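Local coordinates for putative uncharacterized protein (Ustilago maydis, PDB 4GNX) that binds single-stranded DNA through OB-fold domains as a subunit, probably the large one, of the fungal replication protein A complex, at residues 117-121 with 199-203; 123-127 with 169-175; 160-165 with 176-181; 207-213 with 264-269. All coordinates share one frame; numbering follows the deposited sequence.

Contact 1 of 4, residues 117-121 with 199-203; sequences VKYEF and LAFKG
K118 meets K202 through its backbone: the carbonyl O of K118 takes a weak hydrogen bond of 2.8 Å from K202 NZ. The lysine reaches it by a chain that bends at each of its last three torsions. Its stronger partner is D137 on strand 135-152, which forms a salt bridge to the same ammonium group; K118 adds a lesser grip. Next along, Y119 carries most of the apolar touch. Its CG lies anti to its own carbonyl carbon (chi1 -73°), which lets the ring lie against K202, and Y119 CE2 sits 3.6 Å from K202 CB, with the lysine CG equally near. The aliphatic part of the lysine thus does the touching; K202 NZ is 5.4 Å from the Y119 ring centroid, at most a weak cation-pi attraction. At the rim of that ring, near its plane, F201 O approaches Y119 CE2 at 4.0 Å. E120 OE1 stays 4.5 Å from K202 NZ, too far for a salt bridge, though the opposite charges probably attract; its backbone N is bonded to D137. F121 finishes the run: its CE1 comes to 4.0 Å from F201 O and its CZ to 4.4 Å from the methyl CB of A200. One face of the F121 ring is covered by Y119 CB. Y119 also rests on T221 and L223 of strand 220-224, and F121 on I139 of strand 135-152. This is a connecting segment between two sheets, laid along the outside of an OB-fold barrel where strand 198-207 turns its corner.

Contact 2 of 4, residues 123-127 with 169-175; sequences RINEL and DQGNRSV
The Asx turn headed by D169, set in the type I beta turn from D169 to N172, is where R123 and I124 dock. D169 divides its carboxylate: OD1 accepts from G171 N at 2.7 Å inside the turn, while OD2 accepts from I124 N, also at 2.7 Å. I124 N and G171 N approach from opposite sides of the carboxylate plane, each well out of it, and together they probably fix its rotation. R123 NE lies 3.7 Å from D169 OD2, a long salt bridge of charges alone, with no N-H aimed at the oxygen. The guanidinium instead grips Q170 side-on, with two nitrogens on one atom: R123 NH2 reaches Q170 OE1 at 2.8 Å on a lone pair, and NE reaches it from above the amide plane. N125 OD1 lies 3.3 Å from G171 CA. On the apolar side, I124 CG2 projects anti to its backbone N and rests 3.8 Å from V175 CG1, which L127 CD1 also touches, at 4.2 Å. Y250 ties in, its OH bonded to I124 O and its ring in cation-pi contact with R173. The turn links strands 159-168 and 174-180, a beta hairpin of the OB-fold barrel.

Contact 3 of 4, residues 160-165 with 176-181; sequences VQKREL and KLTLWG. With nucleotides of chain G.
W180 and K162 lie side by side and point the same way, K162 CG 3.9 Å from W180 CZ3. The indole is sandwiched: C5 of the DT6 base of chain G lies 3.5 Å above one face, and T178 CG2 sits over the centre of the opposite face. O4' of DT7 of chain G stands at the ring's edge, and V160 CG1 touches W180 CE3 at 3.8 Å. With CG of K162 anti to its backbone N (chi1 -166°), the lysine runs across T178 at about a right angle. K162 NZ then binds E164 OE2 at 3.0 Å, a salt bridge that meets the carboxylate on its anti side but 35° out of its plane, and gives a weak hydrogen bond of 3.2 Å to O2 of DT7 of chain G. E164 also accepts from A265 N, T178 OG1 is bonded to A265 O, and W180 NE1 to S215, tying the polar groups of this DNA-facing side to the 264-267 turn and strand 213-217. On the other side, L165 CD2 and L179 CD1 meet at 3.9 Å, while R163 leads its guanidinium off to G146 O. The backbones pair antiparallel, R163-L179 and L165-L177 being the hydrogen-bonded pairs. Strand 135-152 flanks this hairpin beside 160-165 and strand 213-217 beside 176-181, while L165 and L177 pack on F201 of strand 198-207.

Contact 4 of 4, residues 207-213 with 264-269; sequences GDFGGRS and GAGANM. With nucleotides of chain G.
S213 and G266 make the tight end of the contact: G266 N donates to S213 OG at 2.7 Å, and that hydroxyl in turn gives its proton to F209 O, at 3.0 Å and on a lone pair. Beside it F209 N bonds to A267 O at 3.1 Å, nearly end-on to the carbonyl. With CG anti to its backbone N (chi1 -174°), F209 sets its ring beside the type II turn from G264 to A267 and presents one face to the sugar of DT8 of chain G, whose C1' lies 3.4 Å above the plane. DT9 O4' of chain G stands at the ring's edge. Residues 207-213 close the hairpin of strands 198-207 and 213-217, which corresponds to the loop between the last two barrel strands of an OB fold, one of those that grasp DNA in replication protein A. Backbone carbonyls of 264-269 add hydrogen bonds to the bases: N3 of DT7 of chain G donates to A265 O at 2.7 Å, nearly straight (163°), and N3 of DT8 of chain G to N268 O at 3.3 Å. Toward the partly exposed side the hold weakens. M269 N gives D208 OD2 only a weak bond of 3.3 Å, and M269 SD approaches the F209 ring obliquely, 5.2 Å from its centroid, a Met-aromatic contact.

Overall arrangement
From the N terminus the chain first lays 117-121 and then 123-127 against the OB barrel that follows. Contact 1 closes the longer loop, back to 199-203, and contacts 2 and 3 both fall within it. These two cross: 160-165 comes between the two halves of contact 2, and 176-181 follows 169-175 directly, on the same strand. Contact 4 comes later, in series, joining the loop after strand 198-207 to the segment leading toward helix 275-280. Side chains of F201 and L199 connect contact 1 to contact 3 through the barrel interior, L127 O probably bonds R212 of contact 4, and A265 fastens contact 4 to the DNA-facing side of contact 3.

Contact 1 of 4, residues 117-121 with 199-203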
# COMPACT_ATOMS: atom_id res chain seq x y z
N VAL C 117 16.92 12.04 -23.33
CA VAL C 117 15.91 12.08 -22.29
C VAL C 117 14.84 13.14 -22.58
O VAL C 117 15.14 14.33 -22.76
CB VAL C 117 16.53 12.29 -20.90
CG1 VAL C 117 17.03 10.97 -20.35
CG2 VAL C 117 17.66 13.31 -20.96
N LYS C 118 13.59 12.68 -22.65
CA LYS C 118 12.47 13.58 -22.88
C LYS C 118 11.87 14.06 -21.60
O LYS C 118 11.89 13.38 -20.58
CB LYS C 118 11.39 12.89 -23.69
CG LYS C 118 11.65 12.93 -25.18
CD LYS C 118 10.40 12.59 -25.96
CE LYS C 118 10.47 13.18 -27.36
NZ LYS C 118 9.13 13.25 -28.02
N TYR C 119 11.27 15.23 -21.65
CA TYR C 119 10.77 15.82 -20.45
C TYR C 119 9.30 16.12 -20.61
O TYR C 119 8.87 16.62 -21.65
CB TYR C 119 11.58 17.07 -20.13
CG TYR C 119 12.98 16.79 -19.62
CD1 TYR C 119 14.05 16.58 -20.51
CD2 TYR C 119 13.25 16.73 -18.25
CE1 TYR C 119 15.34 16.33 -20.04
CE2 TYR C 119 14.53 16.48 -17.78
CZ TYR C 119 15.57 16.27 -18.67
OH TYR C 119 16.83 16.02 -18.18
N GLU C 120 8.53 15.78 -19.58
CA GLU C 120 7.14 16.19 -19.50
C GLU C 120 6.99 17.09 -18.28
O GLU C 120 6.69 16.65 -17.17
CB GLU C 120 6.20 14.99 -19.43
CG GLU C 120 5.83 14.40 -20.79
CD GLU C 120 6.73 13.26 -21.24
OE1 GLU C 120 7.95 13.28 -20.94
OE2 GLU C 120 6.22 12.33 -21.91
N PHE C 121 7.23 18.38 -18.52
CA PHE C 121 7.32 19.33 -17.43
C PHE C 121 5.99 19.74 -16.84
O PHE C 121 5.01 19.98 -17.55
CB PHE C 121 8.08 20.58 -17.87
CG PHE C 121 9.55 20.38 -17.96
CD1 PHE C 121 10.26 19.86 -16.89
CD2 PHE C 121 10.23 20.71 -19.12
CE1 PHE C 121 11.63 19.68 -16.97
CE2 PHE C 121 11.60 20.54 -19.20
CZ PHE C 121 12.30 20.02 -18.12
N LEU C 199 17.56 25.02 -13.36
CA LEU C 199 17.72 23.60 -13.05
C LEU C 199 16.57 22.79 -13.60
O LEU C 199 15.40 23.17 -13.45
CB LEU C 199 17.81 23.39 -11.55
CG LEU C 199 18.94 24.10 -10.81
CD1 LEU C 199 18.91 23.71 -9.34
CD2 LEU C 199 20.29 23.79 -11.44
N ALA C 200 16.91 21.66 -14.22
CA ALA C 200 15.93 20.79 -14.88
C ALA C 200 15.92 19.41 -14.22
O ALA C 200 16.95 18.75 -14.12
CB ALA C 200 16.24 20.68 -16.36
N PHE C 201 14.74 18.98 -13.78
CA PHE C 201 14.62 17.73 -13.06
C PHE C 201 13.81 16.66 -13.78
O PHE C 201 12.69 16.93 -14.25
CB PHE C 201 14.03 17.99 -11.68
CG PHE C 201 14.95 18.73 -10.76
CD1 PHE C 201 15.00 20.12 -10.77
CD2 PHE C 201 15.78 18.04 -9.89
CE1 PHE C 201 15.86 20.81 -9.92
CE2 PHE C 201 16.64 18.73 -9.04
CZ PHE C 201 16.68 20.11 -9.06
N LYS C 202 14.39 15.46 -13.87
CA LYS C 202 13.69 14.28 -14.41
C LYS C 202 13.41 13.27 -13.29
O LYS C 202 14.30 12.92 -12.52
CB LYS C 202 14.47 13.62 -15.55
CG LYS C 202 13.60 13.14 -16.70
CD LYS C 202 13.09 11.73 -16.48
CE LYS C 202 11.60 11.61 -16.77
NZ LYS C 202 11.22 12.17 -18.09
N GLY C 203 12.15 12.83 -13.22
CA GLY C 203 11.73 11.82 -12.26
C GLY C 203 11.96 12.24 -10.82
O GLY C 203 12.91 11.81 -10.19

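Contact 2 of 4, residues 123-127 with 169-175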
# COMPACT_ATOMS: atom_id res chain seq x y z
N ARG C 123 4.53 22.71 -14.51
CA ARG C 123 4.81 24.04 -13.96
C ARG C 123 4.55 24.00 -12.47
O ARG C 123 3.62 23.33 -12.02
CB ARG C 123 3.95 25.12 -14.63
CG ARG C 123 3.83 24.99 -16.15
CD ARG C 123 4.12 26.30 -16.89
NE ARG C 123 5.49 26.76 -16.68
CZ ARG C 123 6.59 26.15 -17.14
NH1 ARG C 123 6.51 25.04 -17.87
NH2 ARG C 123 7.79 26.67 -16.87
N ILE C 124 5.37 24.72 -11.70
CA ILE C 124 5.28 24.76 -10.23
C ILE C 124 3.85 25.01 -9.70
O ILE C 124 3.44 24.43 -8.68
CB ILE C 124 6.24 25.81 -9.61
CG1 ILE C 124 7.64 25.76 -10.25
CG2 ILE C 124 6.29 25.70 -8.09
CD1 ILE C 124 8.43 24.50 -9.99
N ASN C 125 3.08 25.87 -10.37
CA ASN C 125 1.69 26.13 -9.98
C ASN C 125 0.73 24.95 -10.23
O ASN C 125 -0.36 24.90 -9.66
CB ASN C 125 1.16 27.44 -10.58
CG ASN C 125 1.59 27.65 -12.02
OD1 ASN C 125 2.78 27.67 -12.33
ND2 ASN C 125 0.62 27.82 -12.91
N GLU C 126 1.14 24.00 -11.07
CA GLU C 126 0.27 22.87 -11.44
C GLU C 126 0.47 21.64 -10.54
O GLU C 126 -0.35 20.72 -10.55
CB GLU C 126 0.50 22.51 -12.92
CG GLU C 126 0.66 23.72 -13.83
CD GLU C 126 0.47 23.41 -15.31
OE1 GLU C 126 1.18 22.50 -15.83
OE2 GLU C 126 -0.37 24.09 -15.96
N LEU C 127 1.55 21.66 -9.77
CA LEU C 127 1.95 20.53 -8.92
C LEU C 127 0.87 20.09 -7.96
O LEU C 127 0.82 18.92 -7.59
CB LEU C 127 3.19 20.88 -8.10
CG LEU C 127 4.52 21.04 -8.85
CD1 LEU C 127 5.51 21.80 -7.98
CD2 LEU C 127 5.09 19.70 -9.28
N ASP C 169 9.01 29.42 -10.92
CA ASP C 169 8.69 29.65 -12.33
C ASP C 169 7.67 30.78 -12.59
O ASP C 169 7.21 31.44 -11.66
CB ASP C 169 8.31 28.33 -13.05
CG ASP C 169 6.87 27.87 -12.77
OD1 ASP C 169 6.05 28.64 -12.23
OD2 ASP C 169 6.57 26.70 -13.10
N GLN C 170 7.35 30.99 -13.87
CA GLN C 170 6.44 32.05 -14.32
C GLN C 170 5.15 32.09 -13.50
O GLN C 170 4.50 33.12 -13.41
CB GLN C 170 6.08 31.89 -15.80
CG GLN C 170 7.26 31.61 -16.74
CD GLN C 170 7.61 30.13 -16.86
OE1 GLN C 170 7.33 29.33 -15.97
NE2 GLN C 170 8.25 29.76 -17.96
N GLY C 171 4.79 30.94 -12.91
CA GLY C 171 3.61 30.84 -12.07
C GLY C 171 3.65 31.72 -10.83
O GLY C 171 2.63 31.90 -10.17
N ASN C 172 4.83 32.27 -10.54
CA ASN C 172 5.09 33.10 -9.35
C ASN C 172 4.95 32.33 -8.03
O ASN C 172 4.73 32.92 -6.97
CB ASN C 172 4.22 34.37 -9.33
CG ASN C 172 4.81 35.50 -10.15
OD1 ASN C 172 5.34 35.28 -11.23
ND2 ASN C 172 4.71 36.72 -9.64
N ARG C 173 5.08 31.00 -8.11
CA ARG C 173 5.01 30.15 -6.94
C ARG C 173 6.34 29.43 -6.77
O ARG C 173 6.96 29.00 -7.76
CB ARG C 173 3.86 29.15 -7.05
CG ARG C 173 2.48 29.78 -7.02
CD ARG C 173 1.40 28.82 -6.53
NE ARG C 173 1.60 28.46 -5.12
CZ ARG C 173 1.03 29.08 -4.09
NH1 ARG C 173 0.20 30.09 -4.29
NH2 ARG C 173 1.29 28.67 -2.86
N SER C 174 6.79 29.33 -5.52
CA SER C 174 8.04 28.65 -5.19
C SER C 174 7.78 27.36 -4.44
O SER C 174 6.80 27.25 -3.70
CB SER C 174 8.96 29.56 -4.37
OG SER C 174 8.60 29.55 -3.00
N VAL C 175 8.67 26.38 -4.64
CA VAL C 175 8.52 25.05 -4.04
C VAL C 175 9.88 24.55 -3.53
O VAL C 175 10.91 24.84 -4.13
CB VAL C 175 7.88 24.04 -5.03
CG1 VAL C 175 8.85 23.67 -6.15
CG2 VAL C 175 7.40 22.80 -4.30

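Contact 3 of 4, residues 160-165 with 176-181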
# COMPACT_ATOMS: atom_id res chain seq x y z
N VAL C 160 22.28 10.55 7.13
CA VAL C 160 21.94 10.97 5.76
C VAL C 160 22.24 12.44 5.48
O VAL C 160 21.82 13.32 6.24
CB VAL C 160 20.46 10.71 5.40
CG1 VAL C 160 20.28 10.72 3.89
CG2 VAL C 160 19.95 9.39 5.98
N GLN C 161 22.94 12.70 4.38
CA GLN C 161 23.15 14.08 3.91
C GLN C 161 21.92 14.60 3.17
O GLN C 161 21.34 13.90 2.35
CB GLN C 161 24.39 14.19 3.00
CG GLN C 161 25.69 14.46 3.73
CD GLN C 161 26.32 13.22 4.36
OE1 GLN C 161 26.15 12.10 3.87
NE2 GLN C 161 27.05 13.42 5.46
N LYS C 162 21.56 15.85 3.44
CA LYS C 162 20.33 16.42 2.92
C LYS C 162 20.54 17.90 2.61
O LYS C 162 21.26 18.57 3.33
CB LYS C 162 19.23 16.26 3.96
CG LYS C 162 17.84 16.50 3.44
CD LYS C 162 16.94 17.13 4.49
CE LYS C 162 15.89 17.98 3.80
NZ LYS C 162 14.91 18.53 4.75
N ARG C 163 19.92 18.41 1.54
CA ARG C 163 19.90 19.85 1.29
C ARG C 163 18.65 20.28 0.52
O ARG C 163 18.09 19.50 -0.25
CB ARG C 163 21.18 20.32 0.57
CG ARG C 163 21.11 21.74 0.05
CD ARG C 163 22.42 22.21 -0.56
NE ARG C 163 23.31 22.74 0.48
CZ ARG C 163 24.53 22.29 0.72
NH1 ARG C 163 25.03 21.30 -0.01
NH2 ARG C 163 25.25 22.84 1.69
N GLU C 164 18.22 21.52 0.75
CA GLU C 164 16.99 22.04 0.16
C GLU C 164 17.21 23.21 -0.77
O GLU C 164 17.95 24.13 -0.45
CB GLU C 164 16.00 22.42 1.26
CG GLU C 164 15.34 21.21 1.87
CD GLU C 164 14.05 21.52 2.59
OE1 GLU C 164 13.63 22.70 2.58
OE2 GLU C 164 13.45 20.58 3.15
N LEU C 165 16.56 23.15 -1.93
CA LEU C 165 16.61 24.21 -2.93
C LEU C 165 15.24 24.83 -3.06
O LEU C 165 14.23 24.15 -2.91
CB LEU C 165 17.01 23.66 -4.30
CG LEU C 165 17.93 22.44 -4.48
CD1 LEU C 165 18.01 22.09 -5.95
CD2 LEU C 165 19.32 22.68 -3.92
N LYS C 176 9.87 23.83 -2.42
CA LYS C 176 11.10 23.26 -1.89
C LYS C 176 11.43 21.90 -2.55
O LYS C 176 10.53 21.10 -2.84
CB LYS C 176 11.04 23.12 -0.36
CG LYS C 176 11.12 24.41 0.45
CD LYS C 176 9.76 24.79 1.03
CE LYS C 176 9.84 25.34 2.45
NZ LYS C 176 10.23 26.77 2.51
N LEU C 177 12.71 21.66 -2.81
CA LEU C 177 13.17 20.37 -3.30
C LEU C 177 14.37 19.88 -2.51
O LEU C 177 15.35 20.62 -2.33
CB LEU C 177 13.51 20.44 -4.79
CG LEU C 177 13.87 19.12 -5.49
CD1 LEU C 177 13.47 19.19 -6.96
CD2 LEU C 177 15.34 18.73 -5.36
N THR C 178 14.31 18.64 -2.05
CA THR C 178 15.42 18.05 -1.28
C THR C 178 16.40 17.27 -2.18
O THR C 178 15.97 16.48 -3.02
CB THR C 178 14.88 17.15 -0.15
OG1 THR C 178 14.32 17.96 0.90
CG2 THR C 178 15.96 16.26 0.43
N LEU C 179 17.70 17.52 -1.99
CA LEU C 179 18.75 16.66 -2.54
C LEU C 179 19.24 15.76 -1.44
O LEU C 179 19.33 16.17 -0.28
CB LEU C 179 19.95 17.46 -3.04
CG LEU C 179 19.75 18.63 -4.01
CD1 LEU C 179 21.09 19.22 -4.40
CD2 LEU C 179 18.97 18.20 -5.24
N TRP C 180 19.60 14.53 -1.80
CA TRP C 180 20.15 13.60 -0.85
C TRP C 180 21.57 13.28 -1.17
O TRP C 180 22.05 13.61 -2.26
CB TRP C 180 19.35 12.32 -0.87
CG TRP C 180 17.87 12.49 -0.61
CD1 TRP C 180 16.85 12.52 -1.55
CD2 TRP C 180 17.19 12.62 0.69
NE1 TRP C 180 15.63 12.67 -0.95
CE2 TRP C 180 15.76 12.73 0.39
CE3 TRP C 180 17.61 12.65 2.02
CZ2 TRP C 180 14.81 12.88 1.39
CZ3 TRP C 180 16.64 12.79 3.01
CH2 TRP C 180 15.28 12.91 2.70
N GLY C 181 22.26 12.67 -0.21
CA GLY C 181 23.57 12.04 -0.43
C GLY C 181 24.67 12.92 -0.99
O GLY C 181 24.83 14.06 -0.60
P DT G 6 11.89 8.02 0.31
OP1 DT G 6 10.58 7.38 0.57
OP2 DT G 6 11.95 9.22 -0.58
O5' DT G 6 12.54 8.39 1.72
C5' DT G 6 12.38 7.52 2.86
C4' DT G 6 13.57 7.62 3.79
O4' DT G 6 14.80 7.36 3.08
C3' DT G 6 13.74 8.97 4.49
O3' DT G 6 13.95 8.77 5.89
C2' DT G 6 14.93 9.61 3.79
C1' DT G 6 15.73 8.42 3.25
N1 DT G 6 16.38 8.68 1.95
C2 DT G 6 17.75 8.65 1.87
O2 DT G 6 18.47 8.44 2.83
N3 DT G 6 18.25 8.89 0.61
C4 DT G 6 17.54 9.14 -0.54
O4 DT G 6 18.13 9.34 -1.60
C5 DT G 6 16.10 9.14 -0.39
C7 DT G 6 15.24 9.40 -1.59
C6 DT G 6 15.60 8.91 0.83
P DT G 7 12.84 9.32 6.88
OP1 DT G 7 13.08 8.78 8.24
OP2 DT G 7 11.52 9.11 6.23
O5' DT G 7 13.18 10.88 6.88
C5' DT G 7 14.48 11.36 7.30
C4' DT G 7 14.51 12.87 7.35
O4' DT G 7 14.35 13.42 6.02
C3' DT G 7 13.42 13.53 8.19
O3' DT G 7 13.96 14.71 8.76
C2' DT G 7 12.34 13.86 7.17
C1' DT G 7 13.17 14.21 5.94
N1 DT G 7 12.55 13.95 4.63
C2 DT G 7 12.63 14.95 3.68
O2 DT G 7 13.14 16.03 3.90
N3 DT G 7 12.07 14.63 2.47
C4 DT G 7 11.47 13.43 2.11
O4 DT G 7 11.02 13.30 0.98
C5 DT G 7 11.43 12.43 3.15
C7 DT G 7 10.79 11.11 2.85
C6 DT G 7 11.98 12.73 4.34

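Contact 4 of 4, residues 207-213 with 264-269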
# COMPACT_ATOMS: atom_id res chain seq x y z
N GLY C 207 6.01 15.15 -2.71
CA GLY C 207 5.51 15.06 -1.33
C GLY C 207 4.49 16.14 -1.05
O GLY C 207 4.38 17.13 -1.80
N ASP C 208 3.73 15.97 0.03
CA ASP C 208 2.66 16.91 0.36
C ASP C 208 3.00 17.79 1.57
O ASP C 208 2.15 18.55 2.05
CB ASP C 208 1.34 16.16 0.56
CG ASP C 208 1.24 15.49 1.91
OD1 ASP C 208 0.10 15.34 2.39
OD2 ASP C 208 2.28 15.13 2.49
N PHE C 209 4.23 17.70 2.05
CA PHE C 209 4.71 18.55 3.14
C PHE C 209 4.74 20.01 2.68
O PHE C 209 5.53 20.39 1.81
CB PHE C 209 6.10 18.06 3.63
CG PHE C 209 6.62 18.78 4.86
CD1 PHE C 209 5.96 18.69 6.08
CD2 PHE C 209 7.80 19.52 4.81
CE1 PHE C 209 6.45 19.34 7.21
CE2 PHE C 209 8.30 20.17 5.93
CZ PHE C 209 7.62 20.07 7.14
N GLY C 210 3.87 20.82 3.26
CA GLY C 210 3.73 22.22 2.87
C GLY C 210 2.91 22.31 1.60
O GLY C 210 3.30 22.98 0.65
N GLY C 211 1.78 21.60 1.59
CA GLY C 211 0.89 21.55 0.43
C GLY C 211 1.45 20.67 -0.66
O GLY C 211 0.86 19.64 -1.01
N ARG C 212 2.60 21.10 -1.21
CA ARG C 212 3.35 20.35 -2.22
C ARG C 212 4.84 20.65 -2.08
O ARG C 212 5.25 21.80 -1.96
CB ARG C 212 2.88 20.70 -3.63
CG ARG C 212 1.57 20.04 -4.03
CD ARG C 212 1.78 18.56 -4.27
NE ARG C 212 0.58 17.88 -4.76
CZ ARG C 212 -0.38 17.38 -3.98
NH1 ARG C 212 -0.30 17.49 -2.66
NH2 ARG C 212 -1.42 16.77 -4.53
N SER C 213 5.64 19.59 -2.10
CA SER C 213 7.10 19.70 -2.06
C SER C 213 7.75 18.53 -2.80
O SER C 213 7.10 17.52 -3.08
CB SER C 213 7.61 19.77 -0.62
OG SER C 213 7.25 18.62 0.11
N GLY C 264 11.65 19.15 5.77
CA GLY C 264 11.09 17.93 5.20
C GLY C 264 10.60 18.01 3.75
O GLY C 264 9.61 17.37 3.41
N ALA C 265 11.29 18.77 2.90
CA ALA C 265 10.89 18.91 1.49
C ALA C 265 10.81 17.56 0.80
O ALA C 265 11.76 16.78 0.83
CB ALA C 265 11.83 19.83 0.74
N GLY C 266 9.66 17.30 0.19
CA GLY C 266 9.40 16.05 -0.50
C GLY C 266 8.73 15.00 0.36
O GLY C 266 8.19 14.02 -0.17
N ALA C 267 8.77 15.19 1.68
CA ALA C 267 8.19 14.24 2.64
C ALA C 267 6.66 14.27 2.70
O ALA C 267 6.03 15.22 2.25
CB ALA C 267 8.77 14.45 4.03
N ASN C 268 6.08 13.21 3.25
CA ASN C 268 4.66 13.17 3.54
C ASN C 268 4.45 13.31 5.04
O ASN C 268 5.01 12.56 5.83
CB ASN C 268 4.00 11.90 2.99
CG ASN C 268 3.62 12.03 1.53
OD1 ASN C 268 3.85 13.06 0.90
ND2 ASN C 268 3.02 10.98 0.98
N MET C 269 3.70 14.35 5.39
CA MET C 269 3.27 14.68 6.76
C MET C 269 2.42 13.57 7.36
O MET C 269 1.21 13.72 7.52
CB MET C 269 2.41 15.95 6.74
CG MET C 269 3.13 17.22 6.34
SD MET C 269 1.96 18.58 6.14
CE MET C 269 2.95 20.01 6.61
P DT G 7 12.84 9.32 6.88
OP1 DT G 7 13.08 8.78 8.24
OP2 DT G 7 11.52 9.11 6.23
O5' DT G 7 13.18 10.88 6.88
C5' DT G 7 14.48 11.36 7.30
C4' DT G 7 14.51 12.87 7.35
O4' DT G 7 14.35 13.42 6.02
C3' DT G 7 13.42 13.53 8.19
O3' DT G 7 13.96 14.71 8.76
C2' DT G 7 12.34 13.86 7.17
C1' DT G 7 13.17 14.21 5.94
N1 DT G 7 12.55 13.95 4.63
C2 DT G 7 12.63 14.95 3.68
O2 DT G 7 13.14 16.03 3.90
N3 DT G 7 12.07 14.63 2.47
C4 DT G 7 11.47 13.43 2.11
O4 DT G 7 11.02 13.30 0.98
C5 DT G 7 11.43 12.43 3.15
C7 DT G 7 10.79 11.11 2.85
C6 DT G 7 11.98 12.73 4.34
P DT G 8 13.53 15.15 10.24
OP1 DT G 8 14.57 16.07 10.77
OP2 DT G 8 13.17 13.93 11.02
O5' DT G 8 12.21 15.99 9.95
C5' DT G 8 12.28 17.39 9.64
C4' DT G 8 10.89 17.93 9.42
O4' DT G 8 10.30 17.30 8.26
C3' DT G 8 9.90 17.64 10.54
O3' DT G 8 10.07 18.49 11.69
C2' DT G 8 8.57 17.70 9.82
C1' DT G 8 8.91 17.07 8.48
N1 DT G 8 8.66 15.60 8.39
C2 DT G 8 7.64 15.16 7.57
O2 DT G 8 6.95 15.92 6.91
N3 DT G 8 7.48 13.80 7.54
C4 DT G 8 8.20 12.86 8.25
O4 DT G 8 7.93 11.67 8.12
C5 DT G 8 9.25 13.39 9.10
C7 DT G 8 10.08 12.44 9.90
C6 DT G 8 9.42 14.72 9.12
P DT G 9 9.54 19.99 11.84
OP1 DT G 9 9.85 20.71 10.58
OP2 DT G 9 10.10 20.48 13.13
O5' DT G 9 7.96 19.88 12.02
C5' DT G 9 7.13 21.06 12.05
C4' DT G 9 5.76 20.75 11.48
O4' DT G 9 5.81 19.47 10.81
C3' DT G 9 4.63 20.65 12.51
O3' DT G 9 3.42 21.22 12.00
C2' DT G 9 4.46 19.15 12.69
C1' DT G 9 4.74 18.66 11.28
N1 DT G 9 5.12 17.25 11.14
C2 DT G 9 4.36 16.48 10.29
O2 DT G 9 3.40 16.91 9.67
N3 DT G 9 4.76 15.17 10.19
C4 DT G 9 5.82 14.56 10.84
O4 DT G 9 6.06 13.37 10.65
C5 DT G 9 6.57 15.43 11.72
C7 DT G 9 7.74 14.87 12.47
C6 DT G 9 6.19 16.71 11.82